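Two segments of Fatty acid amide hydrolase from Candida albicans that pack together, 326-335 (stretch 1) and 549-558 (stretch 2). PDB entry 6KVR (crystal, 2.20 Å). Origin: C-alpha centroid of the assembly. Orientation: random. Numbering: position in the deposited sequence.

Stretch 1 (326-335) SLPMPWRDVS
Stretch 2 549-558: RYFDEEVLAA

Stretch 1 is an extended path without regular secondary structure: from Met-329 to Ser-335 phi runs between -58° and -130° and psi between 109° and 153°, and only Pro-328, at -86/64, departs from the extended run. Stretch 2 begins as a loop in which Tyr-550 takes a left-handed conformation (71/14); Phe-551 (-103/36) is the N-cap residue, and the helix runs from Asp-552 through Ala-558 and beyond, with i to i+4 bonds such as Ala-557 N to Glu-553 O at 3.0 Å. The two chains advance in the same sense. CA atoms pair Met-329 with Tyr-550 at 9.1 Å, Arg-332 with Glu-553 at 6.6 Å and Ser-335 with Ala-557 at 6.6 Å, so the extended chain runs past the loop and along the first turns of the helix, closer at Arg-332 and Ser-335 than at Met-329, burying 616 Å².

Glu-553 organizes the centre. Its CA-to-CB bond points toward stretch 1. With chi1 at -66°, Glu-553 CG lies over a face of Trp-331, 3.3 Å from the centroid of its six-membered ring and 7° off the normal, a CH-pi contact; chi2 of 95° and chi3 of -34° then turn the carboxylate to the partner backbone. There Arg-332 N donates a hydrogen bond to Glu-553 OE2 at 2.9 Å, with an N-H...O angle of 167°. Trp-331 (chi1 t, chi2 -98°) starts sideways, but its ring reaches the helix, bringing CZ3 to 3.7 Å from Asp-552 CB and CH2 to 3.9 Å from Leu-556 CD1.

Arg-332, m-t-m with chi4 107°, answers two consecutive acids differently. Glu-554 (m, p, chi3 179°) meets the guanidinium edge with both oxygens: Arg-332 NH1 to Glu-554 OE1 is 3.1 Å and Arg-332 NH2 to Glu-554 OE2 is 3.2 Å, a two-pronged salt bridge. Glu-553 instead sets its carboxylate over a guanidinium face, with a salt bridge from Arg-332 NH2 to Glu-553 OE1 at 3.1 Å. A water accepts from Arg-332 NH2 at 3.1 Å and donates to Tyr-550 O at 2.7 Å.

Apolar contacts lie before and after this charged cluster. Tyr-550 (chi1 m, chi2 -75°) receives Leu-327 (m, t), whose CD1 is 3.7 Å from Tyr-550 CE1, and selenomethionine Met-329 (chi 85°, 146°, 53°), whose SE is 3.8 Å from Tyr-550 CD1 and approaches the ring obliquely. Farther along, Val-334 (t) points toward the helix and sets CG1 3.7 Å from Ala-557 CB. Asp-333 and Ser-335 point away, so side chains alternate from Arg-332 to Ser-335.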

# COMPACT_ATOMS: atom_id res chain seq x y z
N SER A 326 -0.59 -1.68 8.58
CA SER A 326 0.05 -2.99 8.49
C SER A 326 -0.90 -4.02 7.88
O SER A 326 -2.07 -4.11 8.27
CB SER A 326 0.51 -3.43 9.87
OG SER A 326 1.65 -2.68 10.27
N LEU A 327 -0.38 -4.81 6.95
CA LEU A 327 -1.18 -5.77 6.21
C LEU A 327 -1.38 -7.05 7.02
O LEU A 327 -0.44 -7.56 7.63
CB LEU A 327 -0.51 -6.12 4.88
CG LEU A 327 -0.30 -5.04 3.82
CD1 LEU A 327 0.37 -5.64 2.58
CD2 LEU A 327 -1.62 -4.37 3.45
N PRO A 328 -2.60 -7.60 7.04
CA PRO A 328 -2.81 -8.93 7.64
C PRO A 328 -2.52 -10.04 6.63
O PRO A 328 -3.41 -10.78 6.21
CB PRO A 328 -4.28 -8.88 8.07
CG PRO A 328 -4.90 -7.96 7.11
CD PRO A 328 -3.87 -6.93 6.73
N MSE A 329 -1.27 -10.13 6.20
CA MSE A 329 -0.88 -11.21 5.32
C MSE A 329 0.07 -12.11 6.09
O MSE A 329 1.15 -11.69 6.53
CB MSE A 329 -0.32 -10.65 4.01
CG MSE A 329 1.13 -10.25 3.91
SE MSE A 329 1.70 -10.65 2.07
CE MSE A 329 0.31 -9.67 1.06
N PRO A 330 -0.39 -13.34 6.32
CA PRO A 330 0.34 -14.26 7.21
C PRO A 330 1.76 -14.50 6.72
O PRO A 330 2.03 -14.50 5.52
CB PRO A 330 -0.48 -15.55 7.13
CG PRO A 330 -1.87 -15.09 6.69
CD PRO A 330 -1.64 -13.91 5.80
N TRP A 331 2.67 -14.70 7.68
CA TRP A 331 4.01 -15.15 7.37
C TRP A 331 3.93 -16.64 7.05
O TRP A 331 3.69 -17.47 7.94
CB TRP A 331 4.95 -14.87 8.54
CG TRP A 331 6.37 -15.29 8.29
CD1 TRP A 331 6.96 -16.45 8.71
CD2 TRP A 331 7.37 -14.56 7.56
NE1 TRP A 331 8.27 -16.48 8.28
CE2 TRP A 331 8.54 -15.34 7.57
CE3 TRP A 331 7.38 -13.34 6.88
CZ2 TRP A 331 9.72 -14.93 6.94
CZ3 TRP A 331 8.55 -12.93 6.25
CH2 TRP A 331 9.71 -13.73 6.28
N ARG A 332 4.11 -16.99 5.77
CA ARG A 332 3.90 -18.35 5.31
C ARG A 332 5.05 -19.28 5.72
O ARG A 332 6.20 -18.85 5.90
CB ARG A 332 3.74 -18.39 3.79
CG ARG A 332 2.36 -17.93 3.31
CD ARG A 332 2.36 -17.67 1.82
NE ARG A 332 3.31 -16.64 1.43
CZ ARG A 332 4.46 -16.89 0.81
NH1 ARG A 332 4.85 -18.12 0.55
NH2 ARG A 332 5.22 -15.86 0.43
N ASP A 333 4.73 -20.56 5.84
CA ASP A 333 5.71 -21.59 6.16
C ASP A 333 6.28 -22.12 4.86
O ASP A 333 5.54 -22.65 4.02
CB ASP A 333 5.06 -22.70 6.98
CG ASP A 333 5.96 -23.19 8.08
OD1 ASP A 333 7.13 -23.54 7.81
OD2 ASP A 333 5.50 -23.19 9.24
N VAL A 334 7.58 -21.96 4.67
CA VAL A 334 8.25 -22.24 3.41
C VAL A 334 9.46 -23.11 3.68
O VAL A 334 10.20 -22.87 4.65
CB VAL A 334 8.66 -20.92 2.71
CG1 VAL A 334 9.79 -21.15 1.72
CG2 VAL A 334 7.45 -20.28 2.03
N SER A 335 9.67 -24.14 2.86
CA SER A 335 10.80 -25.03 3.07
C SER A 335 12.07 -24.44 2.48
O SER A 335 12.03 -23.66 1.53
CB SER A 335 10.55 -26.41 2.46
OG SER A 335 9.85 -26.31 1.23
N ARG A 549 8.03 -8.90 -4.83
CA ARG A 549 7.33 -8.20 -3.75
C ARG A 549 6.43 -9.15 -2.97
O ARG A 549 5.65 -9.91 -3.56
CB ARG A 549 6.49 -7.05 -4.33
CG ARG A 549 7.31 -5.92 -4.91
CD ARG A 549 6.41 -4.75 -5.25
NE ARG A 549 6.12 -3.93 -4.08
CZ ARG A 549 4.95 -3.32 -3.87
NH1 ARG A 549 3.95 -3.43 -4.73
NH2 ARG A 549 4.80 -2.57 -2.78
N TYR A 550 6.55 -9.09 -1.64
CA TYR A 550 5.78 -9.88 -0.67
C TYR A 550 6.16 -11.35 -0.66
O TYR A 550 5.45 -12.17 -0.07
CB TYR A 550 4.27 -9.70 -0.87
CG TYR A 550 3.90 -8.28 -0.55
CD1 TYR A 550 3.86 -7.84 0.77
CD2 TYR A 550 3.70 -7.35 -1.57
CE1 TYR A 550 3.58 -6.53 1.07
CE2 TYR A 550 3.41 -6.03 -1.27
CZ TYR A 550 3.36 -5.62 0.04
OH TYR A 550 3.08 -4.30 0.33
N PHE A 551 7.29 -11.70 -1.28
CA PHE A 551 7.84 -13.05 -1.17
C PHE A 551 9.03 -13.08 -0.21
O PHE A 551 10.01 -13.79 -0.44
CB PHE A 551 8.23 -13.57 -2.55
CG PHE A 551 7.05 -13.96 -3.41
CD1 PHE A 551 6.21 -12.98 -3.96
CD2 PHE A 551 6.75 -15.30 -3.66
CE1 PHE A 551 5.12 -13.34 -4.75
CE2 PHE A 551 5.66 -15.66 -4.46
CZ PHE A 551 4.84 -14.68 -5.01
N ASP A 552 8.95 -12.28 0.87
CA ASP A 552 9.99 -12.24 1.90
C ASP A 552 10.34 -13.62 2.43
O ASP A 552 11.51 -13.90 2.76
CB ASP A 552 9.52 -11.37 3.08
CG ASP A 552 8.92 -10.05 2.65
OD1 ASP A 552 7.92 -10.02 1.90
OD2 ASP A 552 9.46 -9.02 3.09
N GLU A 553 9.34 -14.48 2.58
CA GLU A 553 9.56 -15.80 3.16
C GLU A 553 10.53 -16.61 2.31
O GLU A 553 11.48 -17.21 2.82
CB GLU A 553 8.22 -16.54 3.32
CG GLU A 553 7.29 -15.87 4.34
CD GLU A 553 6.27 -14.91 3.69
OE1 GLU A 553 6.60 -14.25 2.67
OE2 GLU A 553 5.13 -14.83 4.20
N GLU A 554 10.34 -16.58 0.99
CA GLU A 554 11.25 -17.27 0.08
C GLU A 554 12.65 -16.66 0.13
O GLU A 554 13.65 -17.38 -0.01
CB GLU A 554 10.71 -17.22 -1.35
CG GLU A 554 9.61 -18.23 -1.64
CD GLU A 554 8.24 -17.73 -1.19
OE1 GLU A 554 7.23 -18.46 -1.39
OE2 GLU A 554 8.17 -16.60 -0.64
N VAL A 555 12.74 -15.33 0.31
CA VAL A 555 14.05 -14.68 0.37
C VAL A 555 14.86 -15.27 1.51
O VAL A 555 16.01 -15.68 1.33
CB VAL A 555 13.91 -13.16 0.52
CG1 VAL A 555 15.27 -12.55 0.84
CG2 VAL A 555 13.32 -12.52 -0.75
N LEU A 556 14.26 -15.34 2.71
CA LEU A 556 14.97 -15.86 3.88
C LEU A 556 15.27 -17.34 3.73
O LEU A 556 16.34 -17.81 4.15
CB LEU A 556 14.17 -15.60 5.15
CG LEU A 556 14.08 -14.12 5.54
CD1 LEU A 556 13.53 -13.89 6.96
CD2 LEU A 556 15.44 -13.47 5.37
N ALA A 557 14.33 -18.10 3.15
CA ALA A 557 14.55 -19.54 2.98
C ALA A 557 15.74 -19.80 2.08
O ALA A 557 16.60 -20.63 2.39
CB ALA A 557 13.29 -20.20 2.42
N ALA A 558 15.81 -19.09 0.95
CA ALA A 558 16.96 -19.23 0.06
C ALA A 558 18.21 -18.63 0.67
O ALA A 558 19.31 -19.16 0.49
CB ALA A 558 16.66 -18.57 -1.28
O HOH W 1 3.85 -13.45 1.74